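Long-range contacts in aromatic-amino-acid:2-oxoglutarate transaminase (Candida albicans, PDB 6HND), which probably catalyses the pyridoxal 5'-phosphate-dependent transfer of amino groups between aromatic amino acids and 2-oxoglutarate: residues A205-I210 with M475-E480; G181-V186 with P236-P241; K264-L269 with P322-L327; L7-A12 with F177-D182; T287-E292 with N405-K410. All coordinates share one frame; numbering follows the deposited sequence.

Contact 1. Residues A205-I210 with M475-E480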
# COMPACT_ATOMS: atom_id res chain seq x y z
N ALA B 205 14.07 -3.40 20.22
CA ALA B 205 12.93 -3.98 20.97
C ALA B 205 13.43 -4.53 22.30
O ALA B 205 14.34 -5.38 22.32
CB ALA B 205 12.30 -5.06 20.14
N VAL B 206 12.87 -4.03 23.40
CA VAL B 206 13.12 -4.55 24.77
C VAL B 206 11.84 -5.24 25.23
O VAL B 206 10.75 -4.66 25.19
CB VAL B 206 13.56 -3.41 25.70
CG1 VAL B 206 13.34 -3.73 27.17
CG2 VAL B 206 15.02 -3.06 25.41
N PRO B 207 11.94 -6.54 25.58
CA PRO B 207 10.78 -7.34 25.96
C PRO B 207 10.23 -6.97 27.34
O PRO B 207 10.99 -6.73 28.24
CB PRO B 207 11.36 -8.77 25.95
CG PRO B 207 12.80 -8.57 26.38
CD PRO B 207 13.21 -7.28 25.70
N VAL B 208 8.91 -6.91 27.46
CA VAL B 208 8.16 -6.62 28.71
C VAL B 208 7.45 -7.92 29.11
O VAL B 208 6.59 -8.39 28.33
CB VAL B 208 7.16 -5.46 28.50
CG1 VAL B 208 6.13 -5.38 29.61
CG2 VAL B 208 7.85 -4.10 28.35
N LYS B 209 7.79 -8.47 30.28
CA LYS B 209 7.29 -9.80 30.73
C LYS B 209 5.76 -9.80 30.80
O LYS B 209 5.16 -8.79 31.16
CB LYS B 209 7.85 -10.20 32.10
CG LYS B 209 9.37 -10.31 32.18
CD LYS B 209 9.87 -11.05 33.41
CE LYS B 209 11.37 -10.87 33.63
NZ LYS B 209 11.84 -11.75 34.72
N ILE B 210 5.17 -10.92 30.42
CA ILE B 210 3.72 -11.16 30.53
C ILE B 210 3.50 -12.06 31.73
O ILE B 210 4.24 -13.03 31.90
CB ILE B 210 3.19 -11.79 29.23
CG1 ILE B 210 3.01 -10.71 28.16
CG2 ILE B 210 1.90 -12.55 29.51
CD1 ILE B 210 2.79 -11.28 26.80
N MET B 475 7.02 -16.44 18.79
CA MET B 475 6.36 -15.10 18.83
C MET B 475 7.01 -14.21 19.88
O MET B 475 6.31 -13.35 20.44
CB MET B 475 4.87 -15.27 19.08
CG MET B 475 4.16 -15.80 17.84
SD MET B 475 2.42 -16.15 18.18
CE MET B 475 2.62 -17.34 19.51
N THR B 476 8.31 -14.36 20.05
CA THR B 476 9.11 -13.71 21.11
C THR B 476 9.84 -12.51 20.54
O THR B 476 10.21 -12.56 19.36
CB THR B 476 10.11 -14.68 21.76
OG1 THR B 476 10.92 -15.26 20.73
CG2 THR B 476 9.40 -15.76 22.55
N VAL B 477 10.05 -11.49 21.36
CA VAL B 477 11.03 -10.40 21.09
C VAL B 477 12.43 -10.99 21.23
O VAL B 477 13.25 -10.78 20.33
CB VAL B 477 10.78 -9.21 22.02
CG1 VAL B 477 11.85 -8.14 21.84
CG2 VAL B 477 9.36 -8.67 21.80
N ASP B 478 12.66 -11.76 22.29
CA ASP B 478 13.97 -12.36 22.64
C ASP B 478 13.71 -13.75 23.23
O ASP B 478 13.10 -13.86 24.31
CB ASP B 478 14.75 -11.47 23.61
CG ASP B 478 16.21 -11.89 23.78
OD1 ASP B 478 16.47 -12.98 24.35
OD2 ASP B 478 17.08 -11.13 23.32
N LEU B 479 14.21 -14.77 22.55
CA LEU B 479 13.95 -16.19 22.86
C LEU B 479 14.57 -16.54 24.22
O LEU B 479 13.85 -17.12 25.03
CB LEU B 479 14.52 -17.04 21.72
CG LEU B 479 14.17 -18.53 21.79
CD1 LEU B 479 12.71 -18.72 22.19
CD2 LEU B 479 14.47 -19.22 20.46
N GLU B 480 15.84 -16.18 24.46
CA GLU B 480 16.53 -16.50 25.74
C GLU B 480 15.72 -15.89 26.88
O GLU B 480 15.44 -16.58 27.89
CB GLU B 480 17.98 -16.00 25.75
CG GLU B 480 19.01 -17.10 25.50
CD GLU B 480 18.98 -18.22 26.53
OE1 GLU B 480 18.95 -19.39 26.10
OE2 GLU B 480 18.94 -17.93 27.76
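Val-477 carries this contact, pressing a branched side chain against Ala-205 and Pro-207 on one face of a strand. With CG1 anti to the backbone N (chi1 175°), that methyl comes down on the methyl of Ala-205, and Val-477 CG1 lies 3.5 Å from Ala-205 CB. The same methyl also passes the peptide oxygen, Val-477 CG1 being 3.7 Å from Ala-205 O. The branch point itself faces the proline ring, with Val-477 CB 4.0 Å from Pro-207 CB, and the two side chains cross obliquely. The other methyl, CG2, packs on Val-186 of the adjoining strand, so that two neighbouring strands share one valine.

Strand 204-208 is the outermost strand, within this chain, of the mixed seven-stranded sheet that forms the core of the large domain in fold type I aminotransferases. Val-206 and Val-208 point away from Val-477, and their backbones pair with strand 183-187. Segment 475-480 belongs to the C-terminal part of the chain, in the connection between strands 470-471 and 488-492 of the small antiparallel sheet. The contact therefore joins the edge of one sheet to a loop of another, and the side chain of Val-477 is about 9 Å from that of Phe-191, a residue of the cofactor site.

Next comes Asp-478, which touches the proline only at its margin, with CB 4.5 Å from Pro-207 CG. Its OD1 caps helix 479-482 by accepting from Phe-481 N, and from Leu-479 onward the helix leads away from Ala-205 while the side chain of Phe-481 returns to touch Pro-207.

Contact 2. Residues G181-V186 with P236-P241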
# COMPACT_ATOMS: atom_id res chain seq x y z
N GLY B 181 18.32 4.24 16.86
CA GLY B 181 18.90 4.17 18.21
C GLY B 181 17.85 4.17 19.32
O GLY B 181 18.20 3.85 20.47
N ASP B 182 16.61 4.55 19.04
CA ASP B 182 15.56 4.58 20.09
C ASP B 182 15.24 3.15 20.55
O ASP B 182 15.57 2.16 19.86
CB ASP B 182 14.32 5.32 19.61
CG ASP B 182 14.51 6.82 19.50
OD1 ASP B 182 15.59 7.29 19.92
OD2 ASP B 182 13.55 7.48 19.07
N VAL B 183 14.68 3.04 21.74
CA VAL B 183 14.21 1.76 22.33
C VAL B 183 12.67 1.75 22.27
O VAL B 183 12.06 2.76 22.63
CB VAL B 183 14.73 1.61 23.77
CG1 VAL B 183 14.11 0.42 24.50
CG2 VAL B 183 16.24 1.50 23.76
N ILE B 184 12.07 0.65 21.82
CA ILE B 184 10.61 0.44 22.01
C ILE B 184 10.43 -0.77 22.91
O ILE B 184 11.13 -1.80 22.72
CB ILE B 184 9.82 0.32 20.70
CG1 ILE B 184 8.33 0.19 21.02
CG2 ILE B 184 10.34 -0.81 19.84
CD1 ILE B 184 7.39 0.59 19.92
N LEU B 185 9.56 -0.59 23.89
CA LEU B 185 9.10 -1.63 24.83
C LEU B 185 8.06 -2.48 24.11
O LEU B 185 7.05 -1.89 23.65
CB LEU B 185 8.46 -0.92 26.03
CG LEU B 185 9.41 -0.06 26.82
CD1 LEU B 185 8.64 0.89 27.72
CD2 LEU B 185 10.36 -0.95 27.61
N VAL B 186 8.29 -3.78 24.02
CA VAL B 186 7.37 -4.71 23.32
C VAL B 186 7.02 -5.85 24.28
O VAL B 186 7.94 -6.38 24.94
CB VAL B 186 8.00 -5.20 22.01
CG1 VAL B 186 7.12 -6.20 21.30
CG2 VAL B 186 8.32 -4.04 21.08
N PRO B 236 22.17 -0.84 30.91
CA PRO B 236 23.08 0.29 31.08
C PRO B 236 23.50 0.99 29.77
O PRO B 236 23.87 2.15 29.84
CB PRO B 236 24.32 -0.31 31.78
CG PRO B 236 24.20 -1.82 31.55
CD PRO B 236 22.71 -2.10 31.48
N ASN B 237 23.41 0.31 28.62
CA ASN B 237 23.96 0.86 27.35
C ASN B 237 22.84 1.33 26.40
O ASN B 237 23.20 1.80 25.30
CB ASN B 237 24.93 -0.13 26.72
CG ASN B 237 26.13 -0.35 27.62
OD1 ASN B 237 26.44 -1.48 27.99
ND2 ASN B 237 26.78 0.74 28.02
N LEU B 238 21.57 1.27 26.83
CA LEU B 238 20.38 1.65 26.03
C LEU B 238 19.76 2.93 26.58
O LEU B 238 19.68 3.14 27.79
CB LEU B 238 19.33 0.52 26.08
CG LEU B 238 19.69 -0.80 25.39
CD1 LEU B 238 18.50 -1.75 25.46
CD2 LEU B 238 20.13 -0.61 23.93
N PRO B 239 19.27 3.82 25.70
CA PRO B 239 18.52 4.99 26.14
C PRO B 239 17.20 4.55 26.80
O PRO B 239 16.82 3.40 26.65
CB PRO B 239 18.26 5.79 24.84
CG PRO B 239 18.34 4.74 23.75
CD PRO B 239 19.36 3.73 24.23
N LYS B 240 16.55 5.47 27.49
CA LYS B 240 15.25 5.23 28.16
C LYS B 240 14.25 4.98 27.04
O LYS B 240 14.40 5.52 25.96
CB LYS B 240 14.79 6.41 29.03
CG LYS B 240 15.83 7.04 29.95
CD LYS B 240 16.14 6.28 31.24
CE LYS B 240 16.35 7.24 32.41
NZ LYS B 240 17.21 6.65 33.47
N PRO B 241 13.24 4.13 27.24
CA PRO B 241 12.34 3.81 26.16
C PRO B 241 11.64 5.07 25.65
O PRO B 241 11.38 6.00 26.42
CB PRO B 241 11.39 2.76 26.76
CG PRO B 241 11.56 2.90 28.23
CD PRO B 241 12.99 3.32 28.44
O HOH W 1 14.69 5.54 23.22
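Val-183 is the bump of this contact, and the loop around Leu-238, Pro-239 and Pro-241 supplies the hollow that receives it. Its two methyls divide the work. CG2 reaches toward the start of the loop, where Val-183 CG2 lies 3.5 Å from Pro-239 O and also meets the ring of Pro-239 and the CB of Leu-238. CG1, anti to the backbone N (chi1 171°), turns toward Pro-241, and Val-183 CG1 is 4.2 Å from Pro-241 CB.

A second fit lies one step along the strand face. The branched end of Leu-185 receives the ring edge formed by CB and CG of Pro-241, and the packing is tight, with Leu-185 CG 3.4 Å from Pro-241 CB. At the other end the Pro-239 ring rests on the backbone, its CG 3.4 Å from Gly-181 O.

No direct hydrogen bond joins the two segments. Pro-241 lies opposite Val-183, and the backbone bond between Val-183 and Lys-242 follows the parallel ladder of the sheet. On the preceding side a water bridges the two backbones: it accepts from Val-183 N at 2.9 Å and donates to Lys-240 O at 2.8 Å. The water thus links the two backbones just before the direct bond between Val-183 and Lys-242.

Strand 183-187 runs between 204-208 and 243-246 in the mixed sheet of the large domain, and the loop 236-241 leads into the last of these. Trp-231 of helix 231-234 lies against Val-183, Leu-185 and Pro-241, while Ile-184, on the opposite side of the strand, packs on helix 193-200.

Contact 3. Residues K264-L269 with P322-L327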
# COMPACT_ATOMS: atom_id res chain seq x y z
N LYS B 264 -4.99 2.65 33.23
CA LYS B 264 -4.73 3.97 33.87
C LYS B 264 -3.31 3.95 34.41
O LYS B 264 -2.65 4.97 34.27
CB LYS B 264 -5.76 4.29 34.95
CG LYS B 264 -7.17 4.50 34.41
CD LYS B 264 -8.11 5.22 35.36
CE LYS B 264 -9.56 4.92 35.05
NZ LYS B 264 -10.45 5.92 35.68
N LYS B 265 -2.86 2.83 34.98
CA LYS B 265 -1.50 2.75 35.56
C LYS B 265 -0.44 2.79 34.46
O LYS B 265 0.57 3.41 34.67
CB LYS B 265 -1.37 1.50 36.44
CG LYS B 265 -2.32 1.44 37.62
CD LYS B 265 -1.82 0.50 38.69
CE LYS B 265 -2.86 -0.50 39.14
NZ LYS B 265 -3.93 0.15 39.92
N ILE B 266 -0.65 2.09 33.34
CA ILE B 266 0.28 2.10 32.16
C ILE B 266 0.35 3.53 31.63
O ILE B 266 1.46 4.00 31.40
CB ILE B 266 -0.17 1.10 31.07
CG1 ILE B 266 -0.13 -0.36 31.54
CG2 ILE B 266 0.63 1.31 29.79
CD1 ILE B 266 1.26 -0.84 31.93
N TYR B 267 -0.79 4.20 31.47
CA TYR B 267 -0.85 5.59 30.94
C TYR B 267 -0.06 6.53 31.87
O TYR B 267 0.80 7.33 31.37
CB TYR B 267 -2.29 6.08 30.76
CG TYR B 267 -2.33 7.44 30.12
CD1 TYR B 267 -2.14 7.58 28.76
CD2 TYR B 267 -2.52 8.59 30.86
CE1 TYR B 267 -2.13 8.82 28.15
CE2 TYR B 267 -2.54 9.84 30.26
CZ TYR B 267 -2.32 9.95 28.90
OH TYR B 267 -2.32 11.16 28.27
N ASP B 268 -0.28 6.38 33.18
CA ASP B 268 0.37 7.23 34.21
C ASP B 268 1.88 7.02 34.12
O ASP B 268 2.61 8.02 34.24
CB ASP B 268 -0.18 6.95 35.62
CG ASP B 268 -1.55 7.57 35.88
OD1 ASP B 268 -2.02 8.34 35.02
OD2 ASP B 268 -2.15 7.24 36.91
N LEU B 269 2.32 5.79 33.88
CA LEU B 269 3.77 5.49 33.68
C LEU B 269 4.24 6.08 32.34
O LEU B 269 5.39 6.53 32.26
CB LEU B 269 4.01 3.99 33.73
CG LEU B 269 3.89 3.37 35.12
CD1 LEU B 269 3.67 1.86 35.01
CD2 LEU B 269 5.13 3.70 35.94
N PRO B 322 -12.32 0.22 27.55
CA PRO B 322 -11.81 1.47 27.01
C PRO B 322 -10.43 1.38 26.36
O PRO B 322 -9.58 0.66 26.86
CB PRO B 322 -11.72 2.37 28.23
CG PRO B 322 -12.85 1.90 29.11
CD PRO B 322 -12.81 0.40 28.92
N SER B 323 -10.26 2.15 25.26
CA SER B 323 -9.00 2.41 24.55
C SER B 323 -8.14 3.36 25.39
O SER B 323 -8.70 4.21 26.10
CB SER B 323 -9.27 3.00 23.15
OG SER B 323 -8.11 3.57 22.56
N TYR B 324 -6.82 3.23 25.26
CA TYR B 324 -5.83 4.24 25.71
C TYR B 324 -6.18 5.64 25.19
O TYR B 324 -5.77 6.61 25.84
CB TYR B 324 -4.41 3.79 25.34
CG TYR B 324 -3.84 2.78 26.32
CD1 TYR B 324 -3.24 3.20 27.50
CD2 TYR B 324 -3.95 1.41 26.10
CE1 TYR B 324 -2.70 2.30 28.40
CE2 TYR B 324 -3.42 0.50 27.00
CZ TYR B 324 -2.81 0.94 28.16
OH TYR B 324 -2.31 0.06 29.07
N LEU B 325 -6.91 5.77 24.08
CA LEU B 325 -7.35 7.10 23.54
C LEU B 325 -8.21 7.80 24.60
O LEU B 325 -8.20 9.05 24.66
CB LEU B 325 -8.19 6.91 22.26
CG LEU B 325 -7.48 6.49 20.97
CD1 LEU B 325 -8.49 6.37 19.83
CD2 LEU B 325 -6.36 7.45 20.57
N GLU B 326 -8.97 7.01 25.36
CA GLU B 326 -9.98 7.52 26.31
C GLU B 326 -9.26 8.10 27.53
O GLU B 326 -9.89 8.90 28.20
CB GLU B 326 -11.00 6.42 26.64
CG GLU B 326 -11.84 6.09 25.43
CD GLU B 326 -12.73 4.86 25.55
OE1 GLU B 326 -13.67 4.92 26.30
OE2 GLU B 326 -12.48 3.87 24.83
N LEU B 327 -8.00 7.72 27.76
CA LEU B 327 -7.16 8.23 28.87
C LEU B 327 -6.31 9.41 28.40
O LEU B 327 -5.91 10.22 29.25
CB LEU B 327 -6.26 7.10 29.35
CG LEU B 327 -7.01 5.84 29.79
CD1 LEU B 327 -6.06 4.83 30.38
CD2 LEU B 327 -8.10 6.19 30.80
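Tyr-267 turns one ring face to Leu-327, while Tyr-324 sets its phenol end against Ile-266. Helix 260-272 follows strand 243-246 and precedes 276-280, its parallel neighbour, so it is the helix of a beta-alpha-beta crossover in the large domain. The loop 322-327, on its way to strand 333-338, packs along it.

Tyr-267 CG stands anti to the backbone N (chi1 -175°), on the side of Leu-327, and the tyrosine and leucine side chains slide past each other in opposite directions. This brings Leu-327 CB over the Tyr-267 face in a CH-pi contact, 4.2 Å from the ring centroid and 19° off the normal. Leu-327 O lies over the same face, displaced toward the rim, 3.5 Å from Tyr-267 CE2. The phenol oxygen of Tyr-267 extends beyond the leucine to bonds with Asp-328 and Thr-329, which fix the far end of the ring.

Tyr-324 approaches differently. Its edge faces the helix backbone, with CE1 4.1 Å from Tyr-267 N, and its hydroxyl presses on the branch point of Ile-266, OH to CB being only 3.1 Å. That hydroxyl is hydrogen-bonded to Gln-258. Just before Tyr-324, Ser-323 OG accepts from Leu-325 N, an ST turn that bends the backbone around Tyr-324.

Leu-327 finally crosses Lys-264 at about a right angle, and its CD1 methyl ends 3.7 Å from Lys-264 N.

Contact 4. Residues L7-A12 with F177-D182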
# COMPACT_ATOMS: atom_id res chain seq x y z
N LEU B 7 7.50 14.00 20.88
CA LEU B 7 7.62 12.52 20.72
C LEU B 7 7.79 12.16 19.24
O LEU B 7 8.25 11.04 18.93
CB LEU B 7 6.39 11.82 21.31
CG LEU B 7 6.18 11.91 22.83
CD1 LEU B 7 4.75 11.53 23.20
CD2 LEU B 7 7.15 11.03 23.57
N ILE B 8 7.44 13.04 18.33
CA ILE B 8 7.60 12.76 16.87
C ILE B 8 9.09 12.60 16.53
O ILE B 8 9.91 13.41 16.99
CB ILE B 8 6.86 13.81 16.03
CG1 ILE B 8 5.37 13.71 16.32
CG2 ILE B 8 7.16 13.64 14.55
CD1 ILE B 8 4.54 14.79 15.64
N SER B 9 9.46 11.50 15.87
CA SER B 9 10.83 11.22 15.39
C SER B 9 11.30 12.40 14.52
O SER B 9 10.48 12.97 13.76
CB SER B 9 10.89 9.92 14.62
OG SER B 9 10.10 9.96 13.44
N LYS B 10 12.59 12.73 14.66
CA LYS B 10 13.32 13.70 13.81
C LYS B 10 13.15 13.29 12.34
O LYS B 10 12.88 14.19 11.56
CB LYS B 10 14.81 13.71 14.17
CG LYS B 10 15.10 13.84 15.67
CD LYS B 10 16.30 14.69 16.02
CE LYS B 10 16.13 16.13 15.59
NZ LYS B 10 16.27 17.05 16.75
N ARG B 11 13.25 11.99 12.05
CA ARG B 11 13.10 11.44 10.67
C ARG B 11 11.72 11.81 10.11
O ARG B 11 11.67 12.41 9.06
CB ARG B 11 13.34 9.93 10.66
CG ARG B 11 13.35 9.30 9.28
CD ARG B 11 13.40 7.79 9.28
NE ARG B 11 12.42 7.25 10.21
CZ ARG B 11 12.70 6.59 11.32
NH1 ARG B 11 13.95 6.35 11.67
NH2 ARG B 11 11.72 6.17 12.09
N ALA B 12 10.64 11.46 10.82
CA ALA B 12 9.28 11.76 10.32
C ALA B 12 9.00 13.28 10.33
O ALA B 12 8.27 13.73 9.47
CB ALA B 12 8.24 10.99 11.10
N PHE B 177 7.24 7.59 15.62
CA PHE B 177 7.73 7.71 17.03
C PHE B 177 9.21 7.31 17.20
O PHE B 177 9.79 7.79 18.17
CB PHE B 177 6.83 6.97 18.03
CG PHE B 177 5.47 7.58 18.24
CD1 PHE B 177 5.34 8.91 18.60
CD2 PHE B 177 4.32 6.82 18.14
CE1 PHE B 177 4.08 9.46 18.77
CE2 PHE B 177 3.07 7.37 18.35
CZ PHE B 177 2.95 8.69 18.65
N LEU B 178 9.80 6.46 16.36
CA LEU B 178 11.14 5.90 16.66
C LEU B 178 12.21 6.42 15.70
O LEU B 178 12.16 6.13 14.51
CB LEU B 178 11.05 4.37 16.59
CG LEU B 178 10.06 3.72 17.54
CD1 LEU B 178 10.00 2.22 17.28
CD2 LEU B 178 10.39 4.02 18.98
N ASP B 179 13.21 7.11 16.21
CA ASP B 179 14.45 7.44 15.46
C ASP B 179 15.40 6.27 15.59
O ASP B 179 15.19 5.41 16.48
CB ASP B 179 15.10 8.72 15.98
CG ASP B 179 14.46 9.96 15.37
OD1 ASP B 179 14.32 9.97 14.12
OD2 ASP B 179 14.11 10.87 16.14
N ASP B 180 16.42 6.27 14.74
CA ASP B 180 17.57 5.33 14.78
C ASP B 180 18.19 5.38 16.19
O ASP B 180 18.50 6.48 16.64
CB ASP B 180 18.59 5.69 13.70
CG ASP B 180 19.22 4.47 13.08
OD1 ASP B 180 20.21 3.98 13.67
OD2 ASP B 180 18.67 3.98 12.04
N GLY B 181 18.32 4.24 16.86
CA GLY B 181 18.90 4.17 18.21
C GLY B 181 17.85 4.17 19.32
O GLY B 181 18.20 3.85 20.47
N ASP B 182 16.61 4.55 19.04
CA ASP B 182 15.56 4.58 20.09
C ASP B 182 15.24 3.15 20.55
O ASP B 182 15.57 2.16 19.86
CB ASP B 182 14.32 5.32 19.61
CG ASP B 182 14.51 6.82 19.50
OD1 ASP B 182 15.59 7.29 19.92
OD2 ASP B 182 13.55 7.48 19.07
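Ser-9 and Phe-177 bring the backbones closest, their CA atoms 5.0 Å apart, where the touching parts of the two segments diverge by 48°. Segment 7-12 turns into helix 10-14 with Ser-9 as N-cap. Segment 177-182 leaves helix 166-177 and folds into a type II beta turn from Asp-179 to Asp-182, with Gly-181 at positive phi, on the way to strand 183-187. The motif is thus a helix N-terminus capped twice, from within and by a distant carboxylate.

Asp-179 provides the distant cap. Its carboxylate straddles the first turn: OD2 accepts from Lys-10 N at 2.8 Å, and OD1 accepts from Arg-11 N at 3.1 Å. Both oxygens use their syn lone pairs, so two consecutive N-H groups grip the group and fix its rotation. The partial positive charge of the helix start would be expected to favour the ionised carboxylate. Ser-9 adds the inner cap, with OG 3.1 Å from Ala-12 N, and the same OG is hydrogen-bonded to Asp-175 O.

A bend at chi3 (48°) places Arg-11 NE, which makes a salt bridge with Asp-175. Arg-11 NH2 donates to Leu-178 O, although the modelled 2.5 Å is so short that its exact length is doubtful.

Beside this polar cluster the ring edge of Phe-177 meets the backbone oxygen of Leu-7 in plane, with CD1 3.6 Å from Leu-7 O.

Contact 5. Residues T287-E292 with N405-K410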
# COMPACT_ATOMS: atom_id res chain seq x y z
N THR B 287 -15.73 -9.06 21.97
CA THR B 287 -15.68 -9.30 23.44
C THR B 287 -16.34 -10.66 23.68
O THR B 287 -17.35 -10.94 23.02
CB THR B 287 -16.35 -8.15 24.22
OG1 THR B 287 -17.71 -8.06 23.78
CG2 THR B 287 -15.66 -6.82 24.02
N LEU B 288 -15.77 -11.48 24.56
CA LEU B 288 -16.23 -12.88 24.77
C LEU B 288 -16.58 -13.05 26.24
O LEU B 288 -15.73 -12.83 27.09
CB LEU B 288 -15.11 -13.85 24.36
CG LEU B 288 -14.47 -13.60 23.00
CD1 LEU B 288 -13.30 -14.54 22.80
CD2 LEU B 288 -15.48 -13.74 21.88
N PRO B 289 -17.83 -13.45 26.58
CA PRO B 289 -18.19 -13.77 27.96
C PRO B 289 -17.37 -14.97 28.46
O PRO B 289 -16.93 -15.79 27.62
CB PRO B 289 -19.68 -14.12 27.97
CG PRO B 289 -20.17 -13.97 26.54
CD PRO B 289 -18.95 -13.66 25.67
N LYS B 290 -17.14 -15.04 29.78
CA LYS B 290 -16.29 -16.10 30.38
C LYS B 290 -16.94 -17.47 30.11
O LYS B 290 -18.17 -17.56 29.93
CB LYS B 290 -15.94 -15.80 31.84
CG LYS B 290 -16.97 -16.13 32.91
CD LYS B 290 -16.29 -16.40 34.26
CE LYS B 290 -17.03 -15.82 35.45
NZ LYS B 290 -18.39 -16.40 35.60
N TYR B 291 -16.11 -18.50 29.97
CA TYR B 291 -16.54 -19.85 29.56
C TYR B 291 -17.72 -20.33 30.43
O TYR B 291 -17.67 -20.24 31.67
CB TYR B 291 -15.40 -20.85 29.67
CG TYR B 291 -15.84 -22.27 29.48
CD1 TYR B 291 -15.93 -22.80 28.21
CD2 TYR B 291 -16.16 -23.09 30.56
CE1 TYR B 291 -16.35 -24.11 28.00
CE2 TYR B 291 -16.55 -24.41 30.37
CZ TYR B 291 -16.67 -24.91 29.09
OH TYR B 291 -17.08 -26.19 28.87
N GLU B 292 -18.74 -20.86 29.76
CA GLU B 292 -19.72 -21.79 30.37
C GLU B 292 -19.97 -22.96 29.39
O GLU B 292 -19.84 -22.75 28.18
CB GLU B 292 -20.92 -20.96 30.82
CG GLU B 292 -21.90 -20.58 29.73
CD GLU B 292 -23.17 -19.97 30.33
OE1 GLU B 292 -23.06 -18.96 31.06
OE2 GLU B 292 -24.26 -20.55 30.11
N ASN B 405 -20.78 -15.68 17.11
CA ASN B 405 -20.07 -16.82 16.45
C ASN B 405 -18.78 -17.13 17.22
O ASN B 405 -18.55 -18.30 17.59
CB ASN B 405 -19.67 -16.51 15.01
CG ASN B 405 -20.54 -17.19 13.97
OD1 ASN B 405 -20.19 -18.26 13.46
ND2 ASN B 405 -21.65 -16.54 13.62
N TYR B 406 -17.94 -16.10 17.39
CA TYR B 406 -16.62 -16.17 18.04
C TYR B 406 -16.80 -16.68 19.47
O TYR B 406 -16.01 -17.55 19.89
CB TYR B 406 -15.90 -14.82 17.95
CG TYR B 406 -15.12 -14.64 16.68
CD1 TYR B 406 -13.89 -15.24 16.51
CD2 TYR B 406 -15.61 -13.89 15.62
CE1 TYR B 406 -13.16 -15.10 15.34
CE2 TYR B 406 -14.89 -13.74 14.44
CZ TYR B 406 -13.66 -14.33 14.30
OH TYR B 406 -12.93 -14.20 13.17
N SER B 407 -17.81 -16.17 20.17
CA SER B 407 -18.14 -16.57 21.55
C SER B 407 -18.44 -18.07 21.56
O SER B 407 -17.87 -18.77 22.42
CB SER B 407 -19.28 -15.79 22.13
OG SER B 407 -19.66 -16.33 23.40
N TYR B 408 -19.30 -18.55 20.67
CA TYR B 408 -19.65 -19.99 20.61
C TYR B 408 -18.37 -20.77 20.29
O TYR B 408 -18.11 -21.79 20.98
CB TYR B 408 -20.80 -20.24 19.63
CG TYR B 408 -21.26 -21.67 19.56
CD1 TYR B 408 -21.91 -22.27 20.63
CD2 TYR B 408 -21.05 -22.44 18.42
CE1 TYR B 408 -22.33 -23.60 20.59
CE2 TYR B 408 -21.46 -23.77 18.36
CZ TYR B 408 -22.10 -24.34 19.45
OH TYR B 408 -22.53 -25.64 19.41
N ARG B 409 -17.59 -20.31 19.29
CA ARG B 409 -16.38 -21.01 18.80
C ARG B 409 -15.39 -21.16 19.97
O ARG B 409 -14.91 -22.29 20.21
CB ARG B 409 -15.75 -20.30 17.60
CG ARG B 409 -16.41 -20.61 16.27
CD ARG B 409 -16.06 -19.59 15.21
NE ARG B 409 -16.54 -20.01 13.91
CZ ARG B 409 -15.79 -20.59 12.99
NH1 ARG B 409 -14.49 -20.74 13.18
NH2 ARG B 409 -16.35 -20.99 11.87
N LYS B 410 -15.14 -20.07 20.70
CA LYS B 410 -14.13 -20.10 21.80
C LYS B 410 -14.54 -21.13 22.85
O LYS B 410 -13.67 -21.93 23.30
CB LYS B 410 -13.94 -18.72 22.42
CG LYS B 410 -12.93 -18.70 23.56
CD LYS B 410 -13.57 -18.83 24.92
CE LYS B 410 -14.22 -17.54 25.38
NZ LYS B 410 -14.68 -17.65 26.78
O HOH W 2 -13.97 -14.82 28.15
O HOH W 3 -17.77 -16.96 25.01
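This is a loop-on-helix contact, part apolar, part polar, the latter through a direct bond and two waters, in which Leu-288 and Pro-289 lie against Ser-407 and Lys-410 of the long helix 392-418. The loop descends from strand 276-280 of the large-domain sheet. The end of Tyr-406 leads away from the loop and stacks on Phe-50 of the second subunit.

The apolar part is a leucine laid on the helix backbone: Leu-288 CD2 sits 3.8 Å from Ser-407 N. Beside it the proline ring passes the serine hydroxyl, Pro-289 CD being 3.6 Å from Ser-407 OG.

Lys-410 carries the polar part. CG leaves anti to the backbone N (chi1 179°), and bends at chi2 and chi3 then swing the chain across Leu-288, where CE lies 3.9 Å from Leu-288 CB. NZ donates to Pro-289 O at 3.0 Å, arriving 18° from the carbonyl plane. Water 2 accepts from the same NZ and can donate to Leu-288 O. Water 3 lies between Pro-289 O and the Ser-407 oxygens, its distance to Ser-407 OG being 2.6 Å.

The ammonium also forms a salt bridge with Asp-432 OD1, while OD2 of that aspartate accepts from Tyr-291 N. A buried lysine so surrounded by an acid, a carbonyl oxygen and a water would be expected to stay protonated, tying loop, helix and Asp-432 together through one charge.

Contacts 1, 2 and 4 lie together at one end of the large-domain sheet, with centres 13 Å apart for contacts 1 and 2 and 12 Å for contacts 2 and 4. Contacts 1 and 2 meet through the neighbouring strands 204-208 and 183-187, while contacts 2 and 4 share Gly-181 and Asp-182 at the entry to the second of these. Contact 3 stands 21 to 22 Å from the centres of all three. Contact 5 is across the chain's centre from contacts 2 and 4, 40 Å from the latter. Along the chain, contacts 3 and 5 fall inside the loop closed by contact 1, which thus ties edge strand 204-208 to the C-terminal part.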